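PDB 3I3L: alkylhalidase CmlS from Streptomyces venezuelae, which probably halogenates a substrate in chloramphenicol biosynthesis, using an FAD cofactor that it holds through a covalent flavin-aspartate bond. Local coordinates for residues F373-E385 with R395-W409. Numbering follows the deposited sequence.
Sequences FLASFYTFASFTE and RITESDDDRLTRKKW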
loop_
_atom_site.group_PDB
_atom_site.type_symbol
_atom_site.label_atom_id
_atom_site.label_comp_id
_atom_site.label_asym_id
_atom_site.label_seq_id
_atom_site.Cartn_x
_atom_site.Cartn_y
_atom_site.Cartn_z
ATOM N N PHE A 373 -2.854 10.146 -4.342
ATOM C CA PHE A 373 -4.162 9.581 -4.466
ATOM C C PHE A 373 -4.980 10.016 -3.286
ATOM O O PHE A 373 -6.093 10.525 -3.428
ATOM C CB PHE A 373 -3.980 8.085 -4.454
ATOM C CG PHE A 373 -5.210 7.300 -4.703
ATOM C CD1 PHE A 373 -5.872 6.713 -3.654
ATOM C CD2 PHE A 373 -5.658 7.068 -6.026
ATOM C CE1 PHE A 373 -7.043 5.924 -3.914
ATOM C CE2 PHE A 373 -6.775 6.274 -6.297
ATOM C CZ PHE A 373 -7.478 5.708 -5.260
ATOM N N LEU A 374 -4.411 9.820 -2.103
ATOM C CA LEU A 374 -4.965 10.295 -0.872
ATOM C C LEU A 374 -5.422 11.766 -0.925
ATOM O O LEU A 374 -6.476 12.113 -0.405
ATOM C CB LEU A 374 -3.891 10.181 0.181
ATOM C CG LEU A 374 -4.385 10.133 1.605
ATOM C CD1 LEU A 374 -5.366 9.023 1.723
ATOM C CD2 LEU A 374 -3.119 9.828 2.454
ATOM N N ALA A 375 -4.620 12.618 -1.546
ATOM C CA ALA A 375 -4.919 14.023 -1.618
ATOM C C ALA A 375 -6.249 14.226 -2.351
ATOM O O ALA A 375 -7.058 15.066 -1.957
ATOM C CB ALA A 375 -3.751 14.774 -2.366
ATOM N N SER A 376 -6.453 13.479 -3.434
ATOM C CA SER A 376 -7.729 13.457 -4.154
ATOM C C SER A 376 -8.896 13.090 -3.252
ATOM O O SER A 376 -9.844 13.850 -3.133
ATOM C CB SER A 376 -7.648 12.470 -5.313
ATOM O OG SER A 376 -6.850 13.037 -6.310
ATOM N N PHE A 377 -8.825 11.942 -2.593
ATOM C CA PHE A 377 -9.898 11.553 -1.683
ATOM C C PHE A 377 -10.205 12.581 -0.612
ATOM O O PHE A 377 -11.374 12.911 -0.415
ATOM C CB PHE A 377 -9.718 10.170 -1.066
ATOM C CG PHE A 377 -10.077 9.084 -1.986
ATOM C CD1 PHE A 377 -9.154 8.600 -2.917
ATOM C CD2 PHE A 377 -11.349 8.540 -1.950
ATOM C CE1 PHE A 377 -9.506 7.574 -3.807
ATOM C CE2 PHE A 377 -11.699 7.526 -2.822
ATOM C CZ PHE A 377 -10.765 7.045 -3.758
ATOM N N TYR A 378 -9.179 13.099 0.073
ATOM C CA TYR A 378 -9.458 14.114 1.088
ATOM C C TYR A 378 -10.156 15.359 0.445
ATOM O O TYR A 378 -11.106 15.887 0.988
ATOM C CB TYR A 378 -8.219 14.516 1.874
ATOM C CG TYR A 378 -7.854 13.543 2.949
ATOM C CD1 TYR A 378 -8.783 13.108 3.852
ATOM C CD2 TYR A 378 -6.575 13.038 3.064
ATOM C CE1 TYR A 378 -8.462 12.224 4.864
ATOM C CE2 TYR A 378 -6.240 12.120 4.106
ATOM C CZ TYR A 378 -7.204 11.723 4.964
ATOM O OH TYR A 378 -6.927 10.815 5.999
ATOM N N THR A 379 -9.652 15.822 -0.707
ATOM C CA THR A 379 -10.278 16.938 -1.392
ATOM C C THR A 379 -11.786 16.716 -1.698
ATOM O O THR A 379 -12.581 17.647 -1.556
ATOM C CB THR A 379 -9.498 17.317 -2.657
ATOM O OG1 THR A 379 -8.156 17.555 -2.256
ATOM C CG2 THR A 379 -10.057 18.613 -3.295
ATOM N N PHE A 380 -12.166 15.501 -2.098
ATOM C CA PHE A 380 -13.580 15.209 -2.405
ATOM C C PHE A 380 -14.439 15.322 -1.191
ATOM O O PHE A 380 -15.567 15.861 -1.266
ATOM C CB PHE A 380 -13.789 13.794 -2.992
ATOM C CG PHE A 380 -13.096 13.593 -4.291
ATOM C CD1 PHE A 380 -12.933 14.669 -5.175
ATOM C CD2 PHE A 380 -12.593 12.342 -4.648
ATOM C CE1 PHE A 380 -12.265 14.494 -6.388
ATOM C CE2 PHE A 380 -11.947 12.156 -5.880
ATOM C CZ PHE A 380 -11.780 13.229 -6.741
ATOM N N ALA A 381 -13.947 14.820 -0.068
ATOM C CA ALA A 381 -14.738 14.956 1.166
ATOM C C ALA A 381 -14.809 16.400 1.664
ATOM O O ALA A 381 -15.769 16.771 2.344
ATOM C CB ALA A 381 -14.216 14.081 2.264
ATOM N N SER A 382 -13.795 17.193 1.329
ATOM C CA SER A 382 -13.702 18.555 1.836
ATOM C C SER A 382 -14.819 19.468 1.258
ATOM O O SER A 382 -15.154 20.487 1.868
ATOM C CB SER A 382 -12.326 19.166 1.594
ATOM O OG SER A 382 -12.151 19.446 0.208
ATOM N N PHE A 383 -15.393 19.072 0.124
ATOM C CA PHE A 383 -16.497 19.817 -0.480
ATOM C C PHE A 383 -17.770 19.754 0.351
ATOM O O PHE A 383 -18.595 20.677 0.314
ATOM C CB PHE A 383 -16.761 19.317 -1.899
ATOM C CG PHE A 383 -15.644 19.662 -2.851
ATOM C CD1 PHE A 383 -15.226 20.990 -2.986
ATOM C CD2 PHE A 383 -15.013 18.683 -3.592
ATOM C CE1 PHE A 383 -14.183 21.337 -3.862
ATOM C CE2 PHE A 383 -13.946 19.030 -4.458
ATOM C CZ PHE A 383 -13.540 20.343 -4.586
ATOM N N THR A 384 -17.938 18.689 1.134
ATOM C CA THR A 384 -19.126 18.586 1.942
ATOM C C THR A 384 -18.840 18.521 3.428
ATOM O O THR A 384 -19.776 18.456 4.229
ATOM C CB THR A 384 -20.015 17.436 1.533
ATOM O OG1 THR A 384 -19.273 16.223 1.622
ATOM C CG2 THR A 384 -20.529 17.671 0.068
ATOM N N GLU A 385 -17.569 18.568 3.809
ATOM C CA GLU A 385 -17.268 18.645 5.243
ATOM C C GLU A 385 -16.873 20.093 5.594
ATOM O O GLU A 385 -16.445 20.829 4.724
ATOM C CB GLU A 385 -16.150 17.631 5.641
ATOM C CG GLU A 385 -16.584 16.169 5.594
ATOM C CD GLU A 385 -17.563 15.768 6.700
ATOM O OE1 GLU A 385 -17.815 16.551 7.657
ATOM O OE2 GLU A 385 -18.125 14.640 6.626
ATOM N N ARG A 395 -6.777 18.940 2.254
ATOM C CA ARG A 395 -7.390 19.121 0.948
ATOM C C ARG A 395 -6.390 19.799 0.081
ATOM O O ARG A 395 -5.529 20.469 0.590
ATOM C CB ARG A 395 -8.703 19.944 1.041
ATOM C CG ARG A 395 -8.531 21.485 1.269
ATOM C CD ARG A 395 -9.924 22.160 1.599
ATOM N NE ARG A 395 -9.712 23.509 2.140
ATOM C CZ ARG A 395 -10.151 23.981 3.317
ATOM N NH1 ARG A 395 -10.938 23.268 4.146
ATOM N NH2 ARG A 395 -9.801 25.219 3.685
ATOM N N ILE A 396 -6.488 19.615 -1.238
ATOM C CA ILE A 396 -5.518 20.198 -2.130
ATOM C C ILE A 396 -5.501 21.751 -2.032
ATOM O O ILE A 396 -6.563 22.402 -1.951
ATOM C CB ILE A 396 -5.793 19.745 -3.586
ATOM C CG1 ILE A 396 -5.136 18.394 -3.835
ATOM C CG2 ILE A 396 -5.292 20.836 -4.655
ATOM C CD1 ILE A 396 -5.802 17.620 -5.008
ATOM N N THR A 397 -4.293 22.304 -2.045
ATOM C CA THR A 397 -4.040 23.739 -1.943
ATOM C C THR A 397 -3.954 24.296 -3.355
ATOM O O THR A 397 -3.160 23.819 -4.136
ATOM C CB THR A 397 -2.649 23.983 -1.263
ATOM O OG1 THR A 397 -2.786 23.860 0.150
ATOM C CG2 THR A 397 -2.074 25.385 -1.581
ATOM N N GLU A 398 -4.748 25.303 -3.676
ATOM C CA GLU A 398 -4.804 25.852 -5.063
ATOM C C GLU A 398 -5.669 27.133 -5.066
ATOM O O GLU A 398 -6.409 27.357 -4.102
ATOM C CB GLU A 398 -5.441 24.822 -6.024
ATOM C CG GLU A 398 -6.950 24.529 -5.668
ATOM C CD GLU A 398 -7.525 23.316 -6.405
ATOM O OE1 GLU A 398 -8.611 22.844 -5.998
ATOM O OE2 GLU A 398 -6.908 22.852 -7.405
ATOM N N SER A 399 -5.606 27.926 -6.156
ATOM C CA SER A 399 -6.332 29.217 -6.266
ATOM C C SER A 399 -7.843 29.132 -6.001
ATOM O O SER A 399 -8.444 28.118 -6.302
ATOM C CB SER A 399 -6.104 29.846 -7.658
ATOM O OG SER A 399 -6.772 29.112 -8.695
ATOM N N ASP A 400 -8.442 30.207 -5.458
ATOM C CA ASP A 400 -9.915 30.287 -5.236
ATOM C C ASP A 400 -10.615 29.710 -6.501
ATOM O O ASP A 400 -11.585 28.920 -6.410
ATOM C CB ASP A 400 -10.475 31.748 -5.057
ATOM C CG ASP A 400 -9.804 32.601 -3.919
ATOM O OD1 ASP A 400 -9.937 32.360 -2.675
ATOM O OD2 ASP A 400 -9.213 33.638 -4.316
ATOM N N ASP A 401 -10.093 30.104 -7.671
ATOM C CA ASP A 401 -10.709 29.798 -8.973
ATOM C C ASP A 401 -10.535 28.334 -9.430
ATOM O O ASP A 401 -11.497 27.744 -9.936
ATOM C CB ASP A 401 -10.256 30.813 -10.055
ATOM C CG ASP A 401 -10.855 32.264 -9.841
ATOM O OD1 ASP A 401 -11.909 32.452 -9.123
ATOM O OD2 ASP A 401 -10.261 33.231 -10.415
ATOM N N ASP A 402 -9.341 27.754 -9.228
ATOM C CA ASP A 402 -9.081 26.304 -9.446
ATOM C C ASP A 402 -10.028 25.430 -8.594
ATOM O O ASP A 402 -10.466 24.348 -9.011
ATOM C CB ASP A 402 -7.622 25.931 -9.096
ATOM C CG ASP A 402 -6.583 26.384 -10.171
ATOM O OD1 ASP A 402 -6.954 27.206 -11.023
ATOM O OD2 ASP A 402 -5.395 25.902 -10.155
ATOM N N ARG A 403 -10.335 25.945 -7.400
ATOM C CA ARG A 403 -11.146 25.247 -6.405
ATOM C C ARG A 403 -12.636 25.280 -6.664
ATOM O O ARG A 403 -13.311 24.273 -6.444
ATOM C CB ARG A 403 -10.825 25.721 -4.959
ATOM C CG ARG A 403 -11.842 25.232 -3.928
ATOM C CD ARG A 403 -11.181 24.467 -2.802
ATOM N NE ARG A 403 -12.168 24.015 -1.832
ATOM C CZ ARG A 403 -12.201 22.778 -1.317
ATOM N NH1 ARG A 403 -11.290 21.879 -1.710
ATOM N NH2 ARG A 403 -13.151 22.437 -0.420
ATOM N N LEU A 404 -13.151 26.437 -7.091
ATOM C CA LEU A 404 -14.551 26.549 -7.572
ATOM C C LEU A 404 -14.758 25.736 -8.874
ATOM O O LEU A 404 -15.680 24.912 -8.960
ATOM C CB LEU A 404 -14.956 28.029 -7.694
ATOM C CG LEU A 404 -15.128 28.759 -6.318
ATOM C CD1 LEU A 404 -14.345 28.104 -5.062
ATOM C CD2 LEU A 404 -14.838 30.275 -6.401
ATOM N N THR A 405 -13.863 25.907 -9.857
ATOM C CA THR A 405 -13.802 24.964 -10.998
ATOM C C THR A 405 -13.863 23.533 -10.458
ATOM O O THR A 405 -14.700 22.745 -10.920
ATOM C CB THR A 405 -12.518 25.111 -11.887
ATOM O OG1 THR A 405 -12.360 26.474 -12.334
ATOM C CG2 THR A 405 -12.560 24.157 -13.107
ATOM N N ARG A 406 -13.016 23.201 -9.464
ATOM C CA ARG A 406 -13.035 21.814 -8.901
ATOM C C ARG A 406 -14.398 21.279 -8.350
ATOM O O ARG A 406 -14.631 20.072 -8.404
ATOM C CB ARG A 406 -11.845 21.489 -7.973
ATOM C CG ARG A 406 -11.721 19.979 -7.675
ATOM C CD ARG A 406 -10.784 19.723 -6.479
ATOM N NE ARG A 406 -9.441 20.222 -6.768
ATOM C CZ ARG A 406 -8.554 19.610 -7.549
ATOM N NH1 ARG A 406 -8.828 18.451 -8.109
ATOM N NH2 ARG A 406 -7.375 20.170 -7.771
ATOM N N LYS A 407 -15.308 22.150 -7.892
ATOM C CA LYS A 407 -16.765 21.763 -7.953
ATOM C C LYS A 407 -17.300 21.741 -9.436
ATOM O O LYS A 407 -18.289 22.410 -9.821
ATOM C CB LYS A 407 -17.680 22.520 -6.978
ATOM C CG LYS A 407 -19.183 22.121 -7.140
ATOM C CD LYS A 407 -20.227 23.198 -6.601
ATOM C CE LYS A 407 -20.026 24.619 -7.208
ATOM N NZ LYS A 407 -20.435 25.699 -6.246
ATOM N N LYS A 408 -16.478 21.066 -10.257
ATOM C CA LYS A 408 -16.852 20.158 -11.332
ATOM C C LYS A 408 -17.224 18.876 -10.616
ATOM O O LYS A 408 -17.692 17.920 -11.227
ATOM C CB LYS A 408 -15.601 19.860 -12.180
ATOM C CG LYS A 408 -15.445 18.416 -12.737
ATOM C CD LYS A 408 -14.733 17.451 -11.771
ATOM C CE LYS A 408 -14.102 16.286 -12.554
ATOM N NZ LYS A 408 -13.521 15.241 -11.604
ATOM N N TRP A 409 -16.935 18.827 -9.315
ATOM C CA TRP A 409 -17.213 17.631 -8.545
ATOM C C TRP A 409 -18.715 17.485 -8.279
ATOM O O TRP A 409 -19.224 16.361 -8.273
ATOM C CB TRP A 409 -16.386 17.619 -7.254
ATOM C CG TRP A 409 -16.871 16.635 -6.253
ATOM C CD1 TRP A 409 -16.447 15.337 -6.083
ATOM C CD2 TRP A 409 -17.897 16.853 -5.282
ATOM N NE1 TRP A 409 -17.143 14.743 -5.052
ATOM C CE2 TRP A 409 -18.038 15.654 -4.545
ATOM C CE3 TRP A 409 -18.718 17.948 -4.964
ATOM C CZ2 TRP A 409 -18.957 15.524 -3.515
ATOM C CZ3 TRP A 409 -19.644 17.811 -3.941
ATOM C CH2 TRP A 409 -19.750 16.608 -3.230
HETATM O O HOH W 1 -13.598 21.443 4.210
#
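T379, in the last turns of helix 352-382, and R395 come within 4.3 Å at their CA atoms, and from there the chain swings out into helix 400-406, whose axis lies 79° to the 373-382 part of the first with 12.0 Å between them at closest approach. Side chains bridge the gap. The hydroxyl of T379 works twice: OG1 accepts from I396 N at 2.8 Å and gives its proton to A375 O one turn back. The S382 hydroxyl likewise donates its proton to T379 O, while the R403 guanidinium grips that same OG end-on, NH1 and NH2 each 3.2 Å away and the oxygen practically in the guanidinium plane. One face of this flat group carries R395 CD; the opposite face is met over its centre by F383 CE1, 3.5 Å from R403 CZ. A leucine in place of R403 removes both N-H donors to S382 OG and would probably set the F383 ring free to turn. R406, paired side-on with E398, has CD at the edge of the F383 ring, 3.4 Å from F383 CZ. With CG anti to its backbone N (chi1 164°), W409 lays its indole against F383, whose CB sits over the six-membered ring. F380 CD1 lies 3.7 Å from W409 CD1, the planes near parallel but slid apart. F380, F383 and W409 form an aromatic cluster packing the segment after linking helix 389-394 against the C-terminal end of helix 352-382, remote from the FAD site.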